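Local coordinates for protein sulfatase (Bacteroides fragilis CAG:558, PDB 6USS) that probably hydrolyses aryl sulfate esters as a calcium-dependent sulfatase of a human gut bacterium, at residues A[502-505]-A[511-514]; A[439-444]-A[450-455]; A[444-449]-A[487-492]; A[81-86]-A[463-468]. The protein carries 1 engineered substitution. One frame throughout, in Å; residues are numbered along the deposited sequence.

Interaction 1. Residues A[502-505]-A[511-514]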
loop_
_atom_site.group_PDB
_atom_site.type_symbol
_atom_site.label_atom_id
_atom_site.label_comp_id
_atom_site.label_asym_id
_atom_site.label_seq_id
_atom_site.Cartn_x
_atom_site.Cartn_y
_atom_site.Cartn_z
ATOM N N PRO A 502 7.750 35.606 5.152
ATOM C CA PRO A 502 6.542 36.343 5.524
ATOM C C PRO A 502 6.542 37.711 4.864
ATOM O O PRO A 502 7.549 38.168 4.319
ATOM C CB PRO A 502 6.646 36.478 7.048
ATOM C CG PRO A 502 7.856 35.667 7.457
ATOM C CD PRO A 502 8.717 35.535 6.253
ATOM N N SER A 503 5.385 38.368 4.938
ATOM C CA SER A 503 5.258 39.744 4.491
ATOM C C SER A 503 4.643 40.588 5.607
ATOM O O SER A 503 3.953 40.078 6.496
ATOM C CB SER A 503 4.425 39.838 3.202
ATOM O OG SER A 503 3.079 39.493 3.456
ATOM N N PHE A 504 4.911 41.887 5.566
ATOM C CA PHE A 504 4.419 42.780 6.604
ATOM C C PHE A 504 3.005 43.264 6.296
ATOM O O PHE A 504 2.662 43.550 5.144
ATOM C CB PHE A 504 5.360 43.970 6.754
ATOM C CG PHE A 504 6.636 43.636 7.459
ATOM C CD1 PHE A 504 6.610 43.115 8.744
ATOM C CD2 PHE A 504 7.861 43.825 6.837
ATOM C CE1 PHE A 504 7.783 42.807 9.404
ATOM C CE2 PHE A 504 9.038 43.521 7.494
ATOM C CZ PHE A 504 8.998 43.019 8.786
ATOM N N LYS A 505 2.184 43.365 7.343
ATOM C CA LYS A 505 0.808 43.811 7.149
ATOM C C LYS A 505 0.706 45.323 6.929
ATOM O O LYS A 505 -0.165 45.777 6.170
ATOM C CB LYS A 505 -0.047 43.379 8.339
ATOM C CG LYS A 505 -0.468 41.923 8.255
ATOM C CD LYS A 505 -1.371 41.524 9.403
ATOM C CE LYS A 505 -1.929 40.114 9.191
ATOM N NZ LYS A 505 -2.704 39.659 10.390
ATOM N N CYS A 511 8.891 40.650 3.920
ATOM C CA CYS A 511 9.994 40.923 4.839
ATOM C C CYS A 511 11.332 40.809 4.110
ATOM O O CYS A 511 11.517 39.901 3.291
ATOM C CB CYS A 511 9.984 39.945 6.020
ATOM S SG CYS A 511 8.429 39.820 6.934
ATOM N N PRO A 512 12.281 41.707 4.379
ATOM C CA PRO A 512 13.597 41.608 3.727
ATOM C C PRO A 512 14.236 40.249 3.948
ATOM O O PRO A 512 14.226 39.714 5.057
ATOM C CB PRO A 512 14.428 42.706 4.410
ATOM C CG PRO A 512 13.431 43.632 5.032
ATOM C CD PRO A 512 12.200 42.829 5.333
ATOM N N TRP A 513 14.815 39.698 2.884
ATOM C CA TRP A 513 15.726 38.571 3.006
ATOM C C TRP A 513 16.855 38.976 3.951
ATOM O O TRP A 513 17.096 40.179 4.123
ATOM C CB TRP A 513 16.298 38.188 1.636
ATOM C CG TRP A 513 15.350 37.569 0.672
ATOM C CD1 TRP A 513 15.083 38.002 -0.593
ATOM C CD2 TRP A 513 14.574 36.375 0.863
ATOM N NE1 TRP A 513 14.178 37.172 -1.192
ATOM C CE2 TRP A 513 13.843 36.165 -0.326
ATOM C CE3 TRP A 513 14.415 35.475 1.926
ATOM C CZ2 TRP A 513 12.963 35.089 -0.487
ATOM C CZ3 TRP A 513 13.539 34.411 1.772
ATOM C CH2 TRP A 513 12.815 34.230 0.578
ATOM N N PRO A 514 17.589 38.023 4.555
ATOM C CA PRO A 514 18.696 38.420 5.450
ATOM C C PRO A 514 19.720 39.329 4.789
ATOM O O PRO A 514 20.290 40.204 5.452
ATOM C CB PRO A 514 19.335 37.079 5.851
ATOM C CG PRO A 514 18.426 36.023 5.394
ATOM C CD PRO A 514 17.583 36.572 4.300
#
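Pro502 and Cys511 are joined by the single backbone hydrogen bond of this contact. The amide N of Cys511 donates to the carbonyl O of Pro502 at 2.8 Å, and the bond is nearly straight, with 167° at the hydrogen. The donor sits tilted from the carbonyl plane. The thiol lies beside the same carbonyl, with Cys511 SG 3.2 Å from Pro502 O.

The main side-chain interaction is between sulfur and an aromatic ring. Cys511 SG sits 3.8 Å from the centroid of the Phe504 ring and only 12° off its normal. It therefore rests over the middle of one face, close to all the ring carbons. The side chain of Cys511 is turned so that SG lies beside its own backbone N (chi1 -53°). That rotation puts the sulfur next to the Pro502 carbonyl and above the ring at once.

Apolar packing fills in around the sulfur. Pro502 CB touches Cys511 SG at 3.8 Å from the side away from the ring, so the thiol is held between a proline and a phenylalanine two residues apart. Pro512 takes a different part of the same ring. Pro512 CD meets Phe504 CE2 at 3.9 Å, at the edge and near the ring plane.

The contact folds the C-terminal tail back on strand 503-504, which pairs with strand 124-125 through backbone bonds of Ser503 with Asn125. Beyond it the tail runs along the four-stranded sheet. It also reaches helix 480-496, where Trp513 packs on Leu494 and Pro514 on Leu490.

Interaction 2. Residues A[439-444]-A[450-455]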
loop_
_atom_site.group_PDB
_atom_site.type_symbol
_atom_site.label_atom_id
_atom_site.label_comp_id
_atom_site.label_asym_id
_atom_site.label_seq_id
_atom_site.Cartn_x
_atom_site.Cartn_y
_atom_site.Cartn_z
ATOM N N GLY A 439 9.771 32.042 16.531
ATOM C CA GLY A 439 9.240 33.084 15.686
ATOM C C GLY A 439 9.666 32.853 14.246
ATOM O O GLY A 439 10.408 31.910 13.945
ATOM N N PRO A 440 9.223 33.715 13.329
ATOM C CA PRO A 440 9.638 33.581 11.914
ATOM C C PRO A 440 11.129 33.851 11.735
ATOM O O PRO A 440 11.607 34.966 11.963
ATOM C CB PRO A 440 8.790 34.636 11.191
ATOM C CG PRO A 440 7.866 35.222 12.234
ATOM C CD PRO A 440 8.408 34.920 13.574
ATOM N N THR A 441 11.866 32.829 11.297
ATOM C CA THR A 441 13.313 32.919 11.170
ATOM C C THR A 441 13.780 32.112 9.968
ATOM O O THR A 441 13.090 31.200 9.498
ATOM C CB THR A 441 14.027 32.366 12.408
ATOM O OG1 THR A 441 13.607 31.009 12.628
ATOM C CG2 THR A 441 13.742 33.208 13.645
ATOM N N CYS A 442 14.976 32.435 9.494
ATOM C CA CYS A 442 15.785 31.478 8.768
ATOM C C CYS A 442 17.161 31.440 9.408
ATOM O O CYS A 442 17.606 32.408 10.027
ATOM C CB CYS A 442 15.899 31.824 7.270
ATOM S SG CYS A 442 16.110 33.575 7.014
ATOM N N THR A 443 17.843 30.321 9.231
ATOM C CA THR A 443 19.095 30.046 9.907
ATOM C C THR A 443 20.049 29.387 8.932
ATOM O O THR A 443 19.641 28.512 8.153
ATOM C CB THR A 443 18.860 29.117 11.099
ATOM O OG1 THR A 443 17.922 29.725 11.986
ATOM C CG2 THR A 443 20.153 28.878 11.844
ATOM N N VAL A 444 21.317 29.795 8.974
ATOM C CA VAL A 444 22.391 29.023 8.357
ATOM C C VAL A 444 23.438 28.661 9.410
ATOM O O VAL A 444 23.801 29.483 10.262
ATOM C CB VAL A 444 23.041 29.778 7.179
ATOM C CG1 VAL A 444 23.609 31.144 7.645
ATOM C CG2 VAL A 444 24.126 28.911 6.545
ATOM N N LYS A 450 26.853 30.026 13.386
ATOM C CA LYS A 450 25.425 29.876 13.167
ATOM C C LYS A 450 24.817 31.266 13.126
ATOM O O LYS A 450 25.038 32.066 14.046
ATOM C CB LYS A 450 24.795 29.035 14.280
ATOM C CG LYS A 450 23.305 28.799 14.149
ATOM C CD LYS A 450 22.834 27.935 15.307
ATOM C CE LYS A 450 21.378 27.555 15.146
ATOM N NZ LYS A 450 20.842 26.807 16.329
ATOM N N LEU A 451 24.079 31.564 12.055
ATOM C CA LEU A 451 23.427 32.859 11.902
ATOM C C LEU A 451 21.918 32.656 11.867
ATOM O O LEU A 451 21.406 31.913 11.022
ATOM C CB LEU A 451 23.896 33.582 10.640
ATOM C CG LEU A 451 23.008 34.800 10.321
ATOM C CD1 LEU A 451 23.233 35.898 11.348
ATOM C CD2 LEU A 451 23.225 35.328 8.900
ATOM N N ILE A 452 21.215 33.320 12.783
ATOM C CA ILE A 452 19.758 33.326 12.830
ATOM C C ILE A 452 19.279 34.723 12.467
ATOM O O ILE A 452 19.748 35.724 13.036
ATOM C CB ILE A 452 19.226 32.907 14.212
ATOM C CG1 ILE A 452 19.768 31.533 14.611
ATOM C CG2 ILE A 452 17.710 32.907 14.218
ATOM C CD1 ILE A 452 19.567 31.206 16.078
ATOM N N TYR A 453 18.360 34.791 11.509
ATOM C CA TYR A 453 17.758 36.040 11.074
ATOM C C TYR A 453 16.278 36.022 11.411
ATOM O O TYR A 453 15.593 35.028 11.147
ATOM C CB TYR A 453 17.946 36.230 9.578
ATOM C CG TYR A 453 17.101 37.334 8.982
ATOM C CD1 TYR A 453 17.350 38.680 9.284
ATOM C CD2 TYR A 453 16.070 37.034 8.084
ATOM C CE1 TYR A 453 16.583 39.696 8.712
ATOM C CE2 TYR A 453 15.300 38.051 7.503
ATOM C CZ TYR A 453 15.562 39.379 7.819
ATOM O OH TYR A 453 14.808 40.396 7.253
ATOM N N TYR A 454 15.787 37.117 11.982
ATOM C CA TYR A 454 14.414 37.194 12.462
ATOM C C TYR A 454 13.611 38.070 11.508
ATOM O O TYR A 454 13.850 39.282 11.415
ATOM C CB TYR A 454 14.368 37.736 13.884
ATOM C CG TYR A 454 14.981 36.818 14.927
ATOM C CD1 TYR A 454 16.364 36.713 15.062
ATOM C CD2 TYR A 454 14.178 36.055 15.780
ATOM C CE1 TYR A 454 16.935 35.889 16.014
ATOM C CE2 TYR A 454 14.745 35.229 16.753
ATOM C CZ TYR A 454 16.128 35.155 16.867
ATOM O OH TYR A 454 16.714 34.342 17.820
ATOM N N TYR A 455 12.653 37.446 10.808
ATOM C CA TYR A 455 11.822 38.161 9.848
ATOM C C TYR A 455 11.065 39.306 10.494
ATOM O O TYR A 455 10.789 40.308 9.830
ATOM C CB TYR A 455 10.818 37.208 9.203
ATOM C CG TYR A 455 11.390 36.240 8.208
ATOM C CD1 TYR A 455 11.766 36.663 6.953
ATOM C CD2 TYR A 455 11.534 34.898 8.514
ATOM C CE1 TYR A 455 12.270 35.790 6.023
ATOM C CE2 TYR A 455 12.045 34.003 7.580
ATOM C CZ TYR A 455 12.402 34.467 6.335
ATOM O OH TYR A 455 12.911 33.628 5.384
#
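Val444 O receives two donors from the facing strand. Leu451 N gives a straight hydrogen bond of 2.8 Å to Val444 O, and Lys450 CA adds a weaker CA-H...O contact to Val444 O at 3.4 Å. Val444 N returns a bond to Leu451 O. Cys442 and Tyr453 form the next hydrogen-bonded pair, and Tyr455 N to Pro440 O, at 2.9 Å, closes the row.

Thr441, Thr443, Ile452 and Tyr454 share one face. Thr441 CG2 sits over the Tyr454 ring, 4.0 Å from its centroid, as a CH-pi contact. Thr443 and Ile452 run side by side.

On the other face Cys442 SG meets two tyrosines differently. Cys442 SG lies in the plane of the Tyr453 ring, at its edge, 3.6 Å from Tyr453 CD2. Cys442 SG meets Tyr455 obliquely, 4.6 Å from the ring centroid. The Tyr455 ring turns its own edge to the Pro440-Thr441 peptide, and its hydroxyl is hydrogen-bonded to Asn426. This face packs on helix 480-496, with Cys442 on Leu490 and Leu494.

The two strands form an antiparallel beta hairpin at the centre of a four-stranded sheet, consistent with the small C-terminal sheet-and-helix unit of sulfatases.

Interaction 3. Residues A[444-449]-A[487-492]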
loop_
_atom_site.group_PDB
_atom_site.type_symbol
_atom_site.label_atom_id
_atom_site.label_comp_id
_atom_site.label_asym_id
_atom_site.label_seq_id
_atom_site.Cartn_x
_atom_site.Cartn_y
_atom_site.Cartn_z
ATOM N N VAL A 444 21.317 29.795 8.974
ATOM C CA VAL A 444 22.391 29.023 8.357
ATOM C C VAL A 444 23.438 28.661 9.410
ATOM O O VAL A 444 23.801 29.483 10.262
ATOM C CB VAL A 444 23.041 29.778 7.179
ATOM C CG1 VAL A 444 23.609 31.144 7.645
ATOM C CG2 VAL A 444 24.126 28.911 6.545
ATOM N N ARG A 445 23.905 27.413 9.353
ATOM C CA ARG A 445 25.049 26.936 10.113
ATOM C C ARG A 445 26.153 26.567 9.137
ATOM O O ARG A 445 25.888 25.931 8.113
ATOM C CB ARG A 445 24.682 25.718 10.959
ATOM C CG ARG A 445 25.856 25.048 11.617
ATOM C CD ARG A 445 26.462 25.925 12.701
ATOM N NE ARG A 445 27.585 25.251 13.339
ATOM C CZ ARG A 445 27.483 24.209 14.168
ATOM N NH1 ARG A 445 26.299 23.701 14.499
ATOM N NH2 ARG A 445 28.582 23.662 14.667
ATOM N N LYS A 446 27.385 26.974 9.440
ATOM C CA LYS A 446 28.502 26.694 8.539
ATOM C C LYS A 446 29.771 26.748 9.366
ATOM O O LYS A 446 30.123 27.809 9.883
ATOM C CB LYS A 446 28.548 27.695 7.392
ATOM C CG LYS A 446 29.718 27.514 6.420
ATOM C CD LYS A 446 30.073 28.848 5.755
ATOM C CE LYS A 446 30.295 28.732 4.240
ATOM N NZ LYS A 446 30.884 27.431 3.811
ATOM N N GLY A 447 30.464 25.622 9.473
ATOM C CA GLY A 447 31.625 25.581 10.353
ATOM C C GLY A 447 31.192 25.804 11.793
ATOM O O GLY A 447 30.224 25.209 12.280
ATOM N N ASP A 448 31.911 26.676 12.480
ATOM C CA ASP A 448 31.633 26.958 13.877
ATOM C C ASP A 448 30.520 27.967 14.052
ATOM O O ASP A 448 30.159 28.276 15.192
ATOM C CB ASP A 448 32.893 27.503 14.557
ATOM C CG ASP A 448 34.034 26.509 14.558
ATOM O OD1 ASP A 448 33.780 25.300 14.304
ATOM O OD2 ASP A 448 35.183 26.941 14.815
ATOM N N TRP A 449 29.995 28.510 12.962
ATOM C CA TRP A 449 29.207 29.726 13.016
ATOM C C TRP A 449 27.771 29.447 12.623
ATOM O O TRP A 449 27.506 28.713 11.668
ATOM C CB TRP A 449 29.809 30.803 12.116
ATOM C CG TRP A 449 31.114 31.319 12.647
ATOM C CD1 TRP A 449 32.360 31.043 12.169
ATOM C CD2 TRP A 449 31.301 32.190 13.774
ATOM N NE1 TRP A 449 33.309 31.693 12.923
ATOM C CE2 TRP A 449 32.684 32.399 13.917
ATOM C CE3 TRP A 449 30.433 32.818 14.667
ATOM C CZ2 TRP A 449 33.218 33.215 14.917
ATOM C CZ3 TRP A 449 30.971 33.626 15.670
ATOM C CH2 TRP A 449 32.347 33.820 15.780
ATOM N N SER A 487 24.816 36.052 5.868
ATOM C CA SER A 487 23.578 36.622 5.346
ATOM C C SER A 487 23.422 36.330 3.860
ATOM O O SER A 487 22.349 35.912 3.406
ATOM C CB SER A 487 23.518 38.136 5.595
ATOM O OG SER A 487 23.308 38.432 6.966
ATOM N N LYS A 488 24.470 36.583 3.082
ATOM C CA LYS A 488 24.389 36.351 1.648
ATOM C C LYS A 488 24.275 34.862 1.348
ATOM O O LYS A 488 23.511 34.451 0.465
ATOM C CB LYS A 488 25.616 36.970 0.971
ATOM C CG LYS A 488 25.634 36.932 -0.560
ATOM C CD LYS A 488 24.329 37.469 -1.177
ATOM C CE LYS A 488 24.357 38.965 -1.547
ATOM N NZ LYS A 488 23.381 39.276 -2.648
ATOM N N ASP A 489 25.032 34.040 2.079
ATOM C CA ASP A 489 24.932 32.590 1.955
ATOM C C ASP A 489 23.474 32.150 2.090
ATOM O O ASP A 489 22.923 31.479 1.204
ATOM C CB ASP A 489 25.833 31.930 3.019
ATOM C CG ASP A 489 25.981 30.415 2.841
ATOM O OD1 ASP A 489 25.198 29.818 2.087
ATOM O OD2 ASP A 489 26.879 29.807 3.471
ATOM N N LEU A 490 22.819 32.575 3.178
ATOM C CA LEU A 490 21.427 32.211 3.436
ATOM C C LEU A 490 20.508 32.747 2.342
ATOM O O LEU A 490 19.738 31.995 1.733
ATOM C CB LEU A 490 21.018 32.748 4.814
ATOM C CG LEU A 490 19.754 32.308 5.562
ATOM C CD1 LEU A 490 19.491 30.813 5.405
ATOM C CD2 LEU A 490 19.831 32.688 7.054
ATOM N N GLY A 491 20.591 34.049 2.068
ATOM C CA GLY A 491 19.689 34.652 1.100
ATOM C C GLY A 491 19.757 33.981 -0.256
ATOM O O GLY A 491 18.724 33.675 -0.865
ATOM N N ASN A 492 20.976 33.722 -0.738
ATOM C CA ASN A 492 21.126 33.081 -2.037
ATOM C C ASN A 492 20.453 31.721 -2.051
ATOM O O ASN A 492 19.709 31.397 -2.983
ATOM C CB ASN A 492 22.601 32.941 -2.386
ATOM C CG ASN A 492 23.206 34.238 -2.845
ATOM O OD1 ASN A 492 22.505 35.134 -3.331
ATOM N ND2 ASN A 492 24.516 34.360 -2.681
#
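Val444 and Leu490 make the apolar half of this strand-to-helix contact. The two side chains lie alongside each other and point opposite ways. Leu490 CD1 reaches Val444 CB at 4.1 Å, while the other methyl, Leu490 CD2, lies 3.8 Å from Val444 N. Leu490 thus packs on the backbone of Val444 as well as on its side chain. The short axes of strand 444-446 and helix 487-492 come within 9.1 Å, at 122° between their directions.

The polar half pairs Lys446 with Asp489, but not as a salt bridge. A bend at chi3 (-135°) brings Lys446 CE to 3.7 Å from Asp489 OD2, and a second bend at chi4 turns the ammonium aside. Lys446 NZ ends 4.7 Å from Asp489 OD2 and has a weak hydrogen bond to Gly420 O. The carboxylate has other partners: OD1 is bonded to Tyr424 OH and OD2 to Ser422 OG, both on strand 422-427.

No hydrogen bond crosses the contact. Across these segments the helix is held by Leu490 methyl packing and by Lys446 carbons on the Asp489 carboxylate. The nearby ammonium would probably add only a mild attraction.

Interaction 4. Residues A[81-86]-A[463-468]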
loop_
_atom_site.group_PDB
_atom_site.type_symbol
_atom_site.label_atom_id
_atom_site.label_comp_id
_atom_site.label_asym_id
_atom_site.label_seq_id
_atom_site.Cartn_x
_atom_site.Cartn_y
_atom_site.Cartn_z
ATOM N N GLN A 81 26.125 15.865 16.940
ATOM C CA GLN A 81 25.737 17.117 16.287
ATOM C C GLN A 81 24.810 16.835 15.096
ATOM O O GLN A 81 25.051 17.255 13.968
ATOM C CB GLN A 81 26.981 17.907 15.878
ATOM C CG GLN A 81 26.843 19.401 16.087
ATOM C CD GLN A 81 28.152 20.195 15.880
ATOM O OE1 GLN A 81 28.264 21.344 16.315
ATOM N NE2 GLN A 81 29.130 19.582 15.224
ATOM N N ALA A 82 23.705 16.128 15.352
ATOM C CA ALA A 82 22.710 15.819 14.326
ATOM C C ALA A 82 21.533 16.786 14.409
ATOM O O ALA A 82 20.995 17.016 15.492
ATOM C CB ALA A 82 22.210 14.375 14.473
ATOM N N TYR A 83 21.109 17.325 13.259
ATOM C CA TYR A 83 20.066 18.344 13.200
ATOM C C TYR A 83 18.815 17.892 12.443
ATOM O O TYR A 83 18.889 17.184 11.434
ATOM C CB TYR A 83 20.597 19.638 12.561
ATOM C CG TYR A 83 21.630 20.301 13.426
ATOM C CD1 TYR A 83 21.267 20.922 14.615
ATOM C CD2 TYR A 83 22.977 20.266 13.084
ATOM C CE1 TYR A 83 22.224 21.514 15.441
ATOM C CE2 TYR A 83 23.937 20.857 13.896
ATOM C CZ TYR A 83 23.555 21.474 15.074
ATOM O OH TYR A 83 24.515 22.047 15.870
ATOM N N ALA A 84 17.665 18.329 12.945
ATOM C CA ALA A 84 16.370 18.283 12.275
ATOM C C ALA A 84 15.854 19.718 12.149
ATOM O O ALA A 84 16.583 20.674 12.412
ATOM C CB ALA A 84 15.398 17.392 13.047
ATOM N N SER A 85 14.596 19.873 11.740
ATOM C CA SER A 85 13.929 21.156 11.933
ATOM C C SER A 85 13.274 21.193 13.312
ATOM O O SER A 85 13.259 20.203 14.044
ATOM C CB SER A 85 12.905 21.447 10.825
ATOM O OG SER A 85 13.529 21.540 9.548
ATOM N N SER A 86 12.746 22.358 13.680
ATOM C CA SER A 86 12.259 22.537 15.043
ATOM C C SER A 86 10.818 22.084 15.225
ATOM O O SER A 86 10.304 22.162 16.344
ATOM C CB SER A 86 12.413 23.995 15.484
ATOM O OG SER A 86 11.641 24.869 14.697
ATOM N N PHE A 463 26.273 33.016 16.548
ATOM C CA PHE A 463 26.819 32.241 17.654
ATOM C C PHE A 463 27.934 31.339 17.159
ATOM O O PHE A 463 27.855 30.771 16.063
ATOM C CB PHE A 463 25.750 31.383 18.348
ATOM C CG PHE A 463 24.595 32.177 18.925
ATOM C CD1 PHE A 463 24.721 32.835 20.140
ATOM C CD2 PHE A 463 23.381 32.246 18.255
ATOM C CE1 PHE A 463 23.658 33.561 20.668
ATOM C CE2 PHE A 463 22.312 32.962 18.778
ATOM C CZ PHE A 463 22.450 33.622 19.981
ATOM N N ASN A 464 28.965 31.214 17.979
ATOM C CA ASN A 464 29.994 30.197 17.808
ATOM C C ASN A 464 29.537 28.975 18.585
ATOM O O ASN A 464 29.733 28.894 19.797
ATOM C CB ASN A 464 31.345 30.688 18.314
ATOM C CG ASN A 464 32.489 29.870 17.767
ATOM O OD1 ASN A 464 32.643 28.690 18.094
ATOM N ND2 ASN A 464 33.294 30.484 16.915
ATOM N N ILE A 465 28.928 28.016 17.879
ATOM C CA ILE A 465 28.314 26.870 18.554
ATOM C C ILE A 465 29.324 26.064 19.369
ATOM O O ILE A 465 29.049 25.789 20.546
ATOM C CB ILE A 465 27.529 26.020 17.542
ATOM C CG1 ILE A 465 26.378 26.847 16.924
ATOM C CG2 ILE A 465 27.018 24.733 18.188
ATOM C CD1 ILE A 465 25.309 27.298 17.899
ATOM N N PRO A 466 30.494 25.682 18.839
ATOM C CA PRO A 466 31.422 24.894 19.674
ATOM C C PRO A 466 31.950 25.654 20.887
ATOM O O PRO A 466 32.355 25.030 21.874
ATOM C CB PRO A 466 32.554 24.531 18.698
ATOM C CG PRO A 466 31.942 24.671 17.335
ATOM C CD PRO A 466 30.999 25.824 17.462
ATOM N N GLN A 467 31.955 26.985 20.851
ATOM C CA GLN A 467 32.343 27.778 22.011
ATOM C C GLN A 467 31.175 28.188 22.892
ATOM O O GLN A 467 31.398 28.588 24.041
ATOM C CB GLN A 467 33.057 29.059 21.578
ATOM C CG GLN A 467 34.488 28.861 21.153
ATOM C CD GLN A 467 35.051 30.122 20.521
ATOM O OE1 GLN A 467 34.708 31.243 20.938
ATOM N NE2 GLN A 467 35.895 29.955 19.498
ATOM N N ASP A 468 29.945 28.124 22.393
ATOM C CA ASP A 468 28.799 28.677 23.105
ATOM C C ASP A 468 27.587 27.774 22.866
ATOM O O ASP A 468 26.635 28.124 22.170
ATOM C CB ASP A 468 28.531 30.113 22.654
ATOM C CG ASP A 468 27.353 30.735 23.346
ATOM O OD1 ASP A 468 26.949 30.251 24.429
ATOM O OD2 ASP A 468 26.819 31.718 22.788
#
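Ile465 meets Gln81 and Tyr83 where two sheets of the sulfatase fold come together. Strand 77-83 belongs to the large mixed sheet of the alkaline phosphatase-like domain. Strand 460-464 is an outer strand of the C-terminal antiparallel sheet.

The second segment begins in that sheet, where Phe463 pairs with Lys450 by backbone hydrogen bonding. At Asn464 the strand ends. The side-chain Asn464 OD1 takes a weak hydrogen bond from Gln467 N at 3.3 Å, which links the strand end to the following bend.

Ile465 carries the contact. Its chi1 of -62° places CG2 on the side facing Gln81 and Tyr83. Ile465 CG2 approaches Gln81 OE1 at 4.1 Å and Tyr83 OH at 4.3 Å. One methyl group thus faces two polar atoms, and no hydrogen bond crosses between the segments. Both polar atoms have partners elsewhere. Tyr83 OH is hydrogen-bonded to Glu353 and weakly to Arg445 NH1. Gln81 OE1 is bonded to Arg445 NH2, and the amide N of Gln81 goes to Asp375 O.

After Ile465 the chain bends, and Asp468 N bonds to Ile465 O at 3.1 Å.

The first segment leads toward the calcium site, to which the engineered Cys88 belongs. The side chain of Tyr83 remains about 14 Å from the bound calcium ion. The interface itself is light, and its nearest approach is Ile465 CG2 against the amide oxygen of Gln81.

Overall arrangement
Interactions 2 and 3 share Val444 and strand 441-446. Interaction 2 is buried and rests on regular backbone bonds within one sheet. Interaction 3, partly buried, sets helix 480-496 against that sheet with leucine packing and a loose Lys446-Asp489 approach, no bond crossing. Interaction 1 is also only partly buried. It lies in the C-terminal tail about 27 Å from the chain centre, and pairs one backbone bond with a sulfur-aromatic contact. Interaction 4 is buried but slight, and joins the C-terminal sheet to the large mixed sheet. Backbone bonding thus dominates inside the sheet, while side-chain contacts prevail where the sheet meets the helix or the other sheet. Interactions 1 and 4 do not touch.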